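Side-chain contacts in beta-fructofuranosidase, insoluble isoenzyme CWINV1 (Arabidopsis thaliana, PDB 2OXB), which hydrolyses terminal non-reducing beta-D-fructofuranoside residues, using sucrose and 1-kestose and, less readily, neokestose and levan, as a cell-wall invertase: residues A[23-28]-A[281-286]; A[80-85]-A[90-95]. The protein carries 1 engineered substitution. All coordinates share one frame; numbering follows the deposited sequence.

Interaction 1 (A[23-28]-A[281-286]); sequences PMIYKG and FDSAKN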
ATOM      1  N   PRO A  23       3.283 -13.191   1.200  1.00 23.05           N
ATOM      2  CA  PRO A  23       2.486 -13.265  -0.019  1.00 23.20           C
ATOM      3  C   PRO A  23       3.266 -13.936  -1.151  1.00 25.75           C
ATOM      4  O   PRO A  23       4.393 -13.540  -1.465  1.00 26.29           O
ATOM      5  CB  PRO A  23       2.198 -11.804  -0.305  1.00 22.29           C
ATOM      6  CG  PRO A  23       3.486 -11.156   0.068  1.00 21.85           C
ATOM      7  CD  PRO A  23       3.832 -11.835   1.385  1.00 24.46           C
ATOM      8  N   MET A  24       2.689 -14.972  -1.748  1.00 26.22           N
ATOM      9  CA  MET A  24       3.352 -15.629  -2.865  1.00 27.98           C
ATOM     10  C   MET A  24       2.395 -16.497  -3.658  1.00 29.42           C
ATOM     11  O   MET A  24       1.184 -16.504  -3.433  1.00 30.03           O
ATOM     12  CB  MET A  24       4.536 -16.480  -2.392  1.00 27.14           C
ATOM     13  CG  MET A  24       4.152 -17.828  -1.825  1.00 25.25           C
ATOM     14  SD  MET A  24       3.176 -17.590  -0.378  1.00 27.67           S
ATOM     15  CE  MET A  24       3.911 -18.799   0.723  1.00 22.71           C
ATOM     16  N   ILE A  25       2.971 -17.231  -4.594  1.00 30.93           N
ATOM     17  CA  ILE A  25       2.228 -18.115  -5.462  1.00 32.17           C
ATOM     18  C   ILE A  25       2.981 -19.440  -5.482  1.00 34.10           C
ATOM     19  O   ILE A  25       4.216 -19.470  -5.514  1.00 33.43           O
ATOM     20  CB  ILE A  25       2.122 -17.492  -6.894  1.00 32.86           C
ATOM     21  CG1 ILE A  25       1.227 -18.344  -7.797  1.00 32.33           C
ATOM     22  CG2 ILE A  25       3.517 -17.351  -7.512  1.00 31.94           C
ATOM     23  CD1 ILE A  25       1.943 -19.513  -8.446  1.00 34.41           C
ATOM     24  N   TYR A  26       2.220 -20.528  -5.431  1.00 35.38           N
ATOM     25  CA  TYR A  26       2.765 -21.882  -5.447  1.00 36.25           C
ATOM     26  C   TYR A  26       1.730 -22.783  -6.119  1.00 36.35           C
ATOM     27  O   TYR A  26       0.579 -22.856  -5.681  1.00 34.30           O
ATOM     28  CB  TYR A  26       3.019 -22.368  -4.020  1.00 38.54           C
ATOM     29  CG  TYR A  26       3.544 -23.780  -3.958  1.00 39.94           C
ATOM     30  CD1 TYR A  26       4.707 -24.127  -4.627  1.00 42.12           C
ATOM     31  CD2 TYR A  26       2.880 -24.768  -3.238  1.00 41.30           C
ATOM     32  CE1 TYR A  26       5.208 -25.417  -4.586  1.00 43.77           C
ATOM     33  CE2 TYR A  26       3.373 -26.072  -3.192  1.00 43.14           C
ATOM     34  CZ  TYR A  26       4.544 -26.384  -3.874  1.00 43.48           C
ATOM     35  OH  TYR A  26       5.072 -27.652  -3.842  1.00 45.36           O
ATOM     36  N   LYS A  27       2.143 -23.478  -7.174  1.00 35.87           N
ATOM     37  CA  LYS A  27       1.221 -24.334  -7.903  1.00 36.70           C
ATOM     38  C   LYS A  27      -0.004 -23.498  -8.311  1.00 36.55           C
ATOM     39  O   LYS A  27      -1.147 -23.842  -7.998  1.00 38.07           O
ATOM     40  CB  LYS A  27       0.796 -25.538  -7.041  1.00 36.14           C
ATOM     41  CG  LYS A  27       1.918 -26.564  -6.787  1.00 37.41           C
ATOM     42  CD  LYS A  27       1.437 -27.781  -5.981  1.00 33.49           C
ATOM     43  CE  LYS A  27       2.580 -28.737  -5.638  1.00 30.17           C
ATOM     44  NZ  LYS A  27       2.089 -29.907  -4.849  1.00 26.57           N
ATOM     45  N   GLY A  28       0.253 -22.385  -8.993  1.00 34.83           N
ATOM     46  CA  GLY A  28      -0.815 -21.516  -9.456  1.00 34.10           C
ATOM     47  C   GLY A  28      -1.733 -20.956  -8.387  1.00 33.63           C
ATOM     48  O   GLY A  28      -2.615 -20.152  -8.677  1.00 32.87           O
ATOM     49  N   PHE A 281       6.620 -11.550  -6.006  1.00 23.79           N
ATOM     50  CA  PHE A 281       6.655 -11.830  -7.436  1.00 24.91           C
ATOM     51  C   PHE A 281       5.662 -12.886  -7.901  1.00 24.42           C
ATOM     52  O   PHE A 281       5.689 -14.031  -7.420  1.00 25.57           O
ATOM     53  CB  PHE A 281       8.066 -12.263  -7.839  1.00 24.32           C
ATOM     54  CG  PHE A 281       8.224 -12.541  -9.302  1.00 24.36           C
ATOM     55  CD1 PHE A 281       7.980 -11.542 -10.242  1.00 23.82           C
ATOM     56  CD2 PHE A 281       8.679 -13.782  -9.743  1.00 23.05           C
ATOM     57  CE1 PHE A 281       8.195 -11.771 -11.594  1.00 20.93           C
ATOM     58  CE2 PHE A 281       8.897 -14.019 -11.094  1.00 21.66           C
ATOM     59  CZ  PHE A 281       8.657 -13.011 -12.021  1.00 20.45           C
ATOM     60  N   ASP A 282       4.798 -12.502  -8.840  1.00 22.15           N
ATOM     61  CA  ASP A 282       3.800 -13.420  -9.414  1.00 23.17           C
ATOM     62  C   ASP A 282       4.478 -14.158 -10.559  1.00 21.44           C
ATOM     63  O   ASP A 282       4.825 -13.561 -11.569  1.00 20.18           O
ATOM     64  CB  ASP A 282       2.586 -12.636  -9.959  1.00 26.45           C
ATOM     65  CG  ASP A 282       1.462 -13.542 -10.490  1.00 27.93           C
ATOM     66  OD1 ASP A 282       1.689 -14.348 -11.416  1.00 29.82           O
ATOM     67  OD2 ASP A 282       0.333 -13.442  -9.974  1.00 28.80           O
ATOM     68  N   SER A 283       4.671 -15.458 -10.396  1.00 22.01           N
ATOM     69  CA  SER A 283       5.311 -16.267 -11.422  1.00 22.28           C
ATOM     70  C   SER A 283       4.428 -16.368 -12.674  1.00 24.24           C
ATOM     71  O   SER A 283       4.892 -16.163 -13.798  1.00 24.68           O
ATOM     72  CB  SER A 283       5.600 -17.668 -10.862  1.00 19.94           C
ATOM     73  OG  SER A 283       6.515 -17.604  -9.787  1.00 18.24           O
ATOM     74  N   ALA A 284       3.149 -16.652 -12.447  1.00 25.66           N
ATOM     75  CA  ALA A 284       2.148 -16.818 -13.494  1.00 28.24           C
ATOM     76  C   ALA A 284       1.912 -15.654 -14.464  1.00 30.38           C
ATOM     77  O   ALA A 284       1.816 -15.860 -15.679  1.00 32.55           O
ATOM     78  CB  ALA A 284       0.813 -17.221 -12.856  1.00 28.23           C
ATOM     79  N   LYS A 285       1.795 -14.437 -13.956  1.00 30.36           N
ATOM     80  CA  LYS A 285       1.521 -13.324 -14.850  1.00 31.25           C
ATOM     81  C   LYS A 285       2.761 -12.494 -15.138  1.00 32.21           C
ATOM     82  O   LYS A 285       2.745 -11.583 -15.970  1.00 31.66           O
ATOM     83  CB  LYS A 285       0.416 -12.464 -14.246  1.00 30.49           C
ATOM     84  CG  LYS A 285      -0.759 -13.299 -13.727  1.00 29.96           C
ATOM     85  CD  LYS A 285      -1.674 -13.777 -14.833  1.00 28.41           C
ATOM     86  CE  LYS A 285      -2.449 -12.624 -15.428  1.00 27.21           C
ATOM     87  NZ  LYS A 285      -3.318 -11.967 -14.417  1.00 29.12           N
ATOM     88  N   ASN A 286       3.847 -12.835 -14.456  1.00 33.37           N
ATOM     89  CA  ASN A 286       5.113 -12.126 -14.613  1.00 34.11           C
ATOM     90  C   ASN A 286       4.986 -10.699 -14.070  1.00 34.39           C
ATOM     91  O   ASN A 286       5.603  -9.764 -14.592  1.00 35.55           O
ATOM     92  CB  ASN A 286       5.515 -12.078 -16.086  1.00 34.81           C
ATOM     93  CG  ASN A 286       6.978 -11.735 -16.282  1.00 35.86           C
ATOM     94  OD1 ASN A 286       7.862 -12.538 -15.963  1.00 38.61           O
ATOM     95  ND2 ASN A 286       7.247 -10.538 -16.804  1.00 34.29           N
TER
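Asp-282, which lies against Ile-25 across the contact, has its OD2 held twice: it forms a salt bridge with Arg-287 NH1 and a hydrogen bond with Tyr-30 OH. The other carboxylate oxygen, OD1, turns back to its own chain and meets the backbone N of Lys-285 in an Asx motif, though the modelled length of this bond is doubtfully short. A weak backbone bond from Asn-286 N to Asp-282 O (3.1 Å) also spans this turn. Aspartate suits the place because one short side chain can face the turn's backbone N-H with one oxygen and a cation and a phenol with the other.

Across the contact everything rests on one branch of Ile-25. With CG1 anti to the backbone N (chi1 -175°), the CG2 methyl is the group presented to the turn. It lies 3.6 Å from Ser-283 N, 3.8 Å from Ser-283 OG and 4.0 Å from Phe-281 O, all on the side that faces the turn. Tyr-30 packs on both Ile-25 and Ala-284, at the junction between what are probably the first and last blades of the five-bladed propeller of this family. No hydrogen bond joins the two segments. The blades therefore meet here through van der Waals packing of a methyl against the turn, while the polar grip on Asp-282 comes from Arg-287 and Tyr-30.

Interaction 2 (A[80-85]-A[90-95]); sequences GSATIL and PVILYT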
ATOM      1  N   GLY A  80       6.431 -11.576   8.686  1.00 21.41           N
ATOM      2  CA  GLY A  80       7.493 -12.311   8.027  1.00 21.50           C
ATOM      3  C   GLY A  80       7.286 -12.249   6.529  1.00 22.14           C
ATOM      4  O   GLY A  80       6.522 -11.408   6.043  1.00 21.84           O
ATOM      5  N   SER A  81       7.953 -13.143   5.805  1.00 21.03           N
ATOM      6  CA  SER A  81       7.866 -13.193   4.353  1.00 21.34           C
ATOM      7  C   SER A  81       8.200 -14.588   3.841  1.00 24.00           C
ATOM      8  O   SER A  81       8.728 -15.432   4.582  1.00 23.62           O
ATOM      9  CB  SER A  81       8.829 -12.185   3.724  1.00 20.51           C
ATOM     10  OG  SER A  81       8.320 -10.854   3.801  1.00 20.05           O
ATOM     11  N   ALA A  82       7.883 -14.835   2.572  1.00 24.59           N
ATOM     12  CA  ALA A  82       8.150 -16.138   1.968  1.00 25.14           C
ATOM     13  C   ALA A  82       9.026 -16.013   0.724  1.00 25.60           C
ATOM     14  O   ALA A  82       8.745 -15.214  -0.166  1.00 24.82           O
ATOM     15  CB  ALA A  82       6.828 -16.842   1.620  1.00 23.75           C
ATOM     16  N   THR A  83      10.087 -16.814   0.678  1.00 25.83           N
ATOM     17  CA  THR A  83      11.036 -16.822  -0.435  1.00 26.66           C
ATOM     18  C   THR A  83      10.715 -18.012  -1.340  1.00 27.56           C
ATOM     19  O   THR A  83      10.242 -19.043  -0.854  1.00 28.11           O
ATOM     20  CB  THR A  83      12.508 -16.961   0.097  1.00 27.23           C
ATOM     21  OG1 THR A  83      12.837 -15.838   0.929  1.00 26.17           O
ATOM     22  CG2 THR A  83      13.498 -17.044  -1.052  1.00 27.33           C
ATOM     23  N   ILE A  84      10.939 -17.873  -2.647  1.00 29.20           N
ATOM     24  CA  ILE A  84      10.689 -18.990  -3.573  1.00 30.02           C
ATOM     25  C   ILE A  84      12.032 -19.662  -3.837  1.00 29.68           C
ATOM     26  O   ILE A  84      12.873 -19.118  -4.561  1.00 30.32           O
ATOM     27  CB  ILE A  84      10.089 -18.526  -4.949  1.00 30.74           C
ATOM     28  CG1 ILE A  84       8.820 -17.678  -4.733  1.00 32.56           C
ATOM     29  CG2 ILE A  84       9.730 -19.745  -5.805  1.00 27.07           C
ATOM     30  CD1 ILE A  84       7.746 -18.364  -3.877  1.00 36.24           C
ATOM     31  N   LEU A  85      12.239 -20.832  -3.242  1.00 29.10           N
ATOM     32  CA  LEU A  85      13.492 -21.558  -3.421  1.00 31.29           C
ATOM     33  C   LEU A  85      13.698 -21.936  -4.896  1.00 32.73           C
ATOM     34  O   LEU A  85      12.735 -22.264  -5.593  1.00 33.20           O
ATOM     35  CB  LEU A  85      13.524 -22.824  -2.538  1.00 30.38           C
ATOM     36  CG  LEU A  85      13.881 -22.817  -1.029  1.00 29.26           C
ATOM     37  CD1 LEU A  85      15.120 -21.962  -0.766  1.00 27.63           C
ATOM     38  CD2 LEU A  85      12.732 -22.312  -0.213  1.00 29.02           C
ATOM     39  N   PRO A  90       8.565 -23.174  -1.216  1.00 32.12           N
ATOM     40  CA  PRO A  90       8.292 -21.911  -0.518  1.00 33.14           C
ATOM     41  C   PRO A  90       8.472 -22.004   0.998  1.00 34.17           C
ATOM     42  O   PRO A  90       7.748 -22.737   1.660  1.00 36.86           O
ATOM     43  CB  PRO A  90       6.846 -21.635  -0.897  1.00 31.93           C
ATOM     44  CG  PRO A  90       6.252 -23.002  -0.805  1.00 31.45           C
ATOM     45  CD  PRO A  90       7.308 -23.923  -1.413  1.00 31.95           C
ATOM     46  N   VAL A  91       9.434 -21.269   1.546  1.00 33.28           N
ATOM     47  CA  VAL A  91       9.662 -21.284   2.993  1.00 33.73           C
ATOM     48  C   VAL A  91       9.152 -19.984   3.606  1.00 31.73           C
ATOM     49  O   VAL A  91       8.456 -19.224   2.941  1.00 34.35           O
ATOM     50  CB  VAL A  91      11.164 -21.425   3.331  1.00 35.36           C
ATOM     51  CG1 VAL A  91      11.646 -22.818   2.998  1.00 36.79           C
ATOM     52  CG2 VAL A  91      11.968 -20.401   2.541  1.00 38.44           C
ATOM     53  N   ILE A  92       9.491 -19.727   4.868  1.00 28.78           N
ATOM     54  CA  ILE A  92       9.071 -18.485   5.534  1.00 25.87           C
ATOM     55  C   ILE A  92      10.071 -17.999   6.580  1.00 24.61           C
ATOM     56  O   ILE A  92      10.707 -18.787   7.277  1.00 25.14           O
ATOM     57  CB  ILE A  92       7.656 -18.615   6.209  1.00 23.85           C
ATOM     58  CG1 ILE A  92       6.557 -18.463   5.151  1.00 18.56           C
ATOM     59  CG2 ILE A  92       7.482 -17.552   7.299  1.00 21.04           C
ATOM     60  CD1 ILE A  92       5.158 -18.648   5.669  1.00 14.60           C
ATOM     61  N   LEU A  93      10.212 -16.684   6.665  1.00 23.02           N
ATOM     62  CA  LEU A  93      11.104 -16.065   7.630  1.00 21.74           C
ATOM     63  C   LEU A  93      10.248 -15.119   8.466  1.00 22.28           C
ATOM     64  O   LEU A  93       9.817 -14.076   7.984  1.00 21.33           O
ATOM     65  CB  LEU A  93      12.220 -15.303   6.906  1.00 20.91           C
ATOM     66  CG  LEU A  93      13.402 -16.139   6.386  1.00 22.48           C
ATOM     67  CD1 LEU A  93      12.903 -17.204   5.428  1.00 25.18           C
ATOM     68  CD2 LEU A  93      14.424 -15.241   5.692  1.00 22.92           C
ATOM     69  N   TYR A  94       9.965 -15.499   9.709  1.00 24.04           N
ATOM     70  CA  TYR A  94       9.149 -14.645  10.564  1.00 25.16           C
ATOM     71  C   TYR A  94       9.815 -14.397  11.918  1.00 26.13           C
ATOM     72  O   TYR A  94      10.608 -15.215  12.403  1.00 26.38           O
ATOM     73  CB  TYR A  94       7.763 -15.257  10.779  1.00 23.72           C
ATOM     74  CG  TYR A  94       7.724 -16.320  11.844  1.00 25.26           C
ATOM     75  CD1 TYR A  94       7.390 -16.011  13.157  1.00 24.98           C
ATOM     76  CD2 TYR A  94       8.037 -17.637  11.541  1.00 27.38           C
ATOM     77  CE1 TYR A  94       7.366 -16.991  14.140  1.00 25.30           C
ATOM     78  CE2 TYR A  94       8.018 -18.618  12.517  1.00 28.32           C
ATOM     79  CZ  TYR A  94       7.680 -18.290  13.814  1.00 26.72           C
ATOM     80  OH  TYR A  94       7.659 -19.283  14.770  1.00 29.10           O
ATOM     81  N   THR A  95       9.474 -13.252  12.507  1.00 25.88           N
ATOM     82  CA  THR A  95       9.987 -12.809  13.798  1.00 24.19           C
ATOM     83  C   THR A  95       9.125 -13.310  14.951  1.00 22.11           C
ATOM     84  O   THR A  95       7.970 -12.918  15.087  1.00 20.07           O
ATOM     85  CB  THR A  95      10.010 -11.251  13.899  1.00 25.96           C
ATOM     86  OG1 THR A  95      10.627 -10.687  12.734  1.00 26.71           O
ATOM     87  CG2 THR A  95      10.787 -10.801  15.145  1.00 28.33           C
TER
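Ser-81 and Leu-93 form the antiparallel hydrogen-bonded pair of this hairpin. Leu-93 N gives a nearly straight bond to Ser-81 O (2.8 Å, 164°), while Ser-81 N reaches Leu-93 O at 3.0 Å from above the carbonyl plane. Nearer the turn the ladder weakens, where the bond from Val-91 N to Thr-83 O is weak (3.4 Å). CA-H...O contacts supplement it: Ile-92 CA approaches Ser-81 O, and Pro-90, which has no N-H to give, offers its CA to Thr-83 O. Gly-80 pairs with Tyr-94 without hydrogen bonds, and its bare CA lies 4.0 Å from Tyr-94 CB.

The apolar contacts fall on two sides. Leu-85 crosses Val-91 at about a right angle, its CD2 touching both methyls, CG1 and CG2, at 3.4 Å each. Val-91 is suited to this because its fork offers two methyls to one. Ala-82 CB meets Ile-92 CG1 at 3.9 Å, a small residue beside a branched one.

The buried hydroxyls find partners beyond the hairpin, Ser-81 OG with Lys-278 NZ and Thr-83 OG1 with Ala-149 N. Backbone bonding thus secures the end of the hairpin that follows substrate-binding Ser-79; toward the turn the bonding weakens and aliphatic packing contributes more.

In the fold
Both contacts lie in the N-terminal family 32 domain, and interaction 2 falls within the stretch of chain that interaction 1 closes. Interaction 2 is buried and local, joining neighbouring strands of one hairpin by backbone bonds as well as methyl packing. Interaction 1 is smaller, partly buried and away from the annotated sites; it brings together strands far apart in sequence without a hydrogen bond between them. Segment 23-28 is half of interaction 1 and also packs against interaction 2: Ile-25 points its side chain to 281-286, whereas Met-24 CE packs on Ala-82 CB (3.6 Å) and the Tyr-26 ring touches Pro-90. Strand 15-26 thereby lies between 281-286 and the 80-95 hairpin, consistent with adjacent propeller blades.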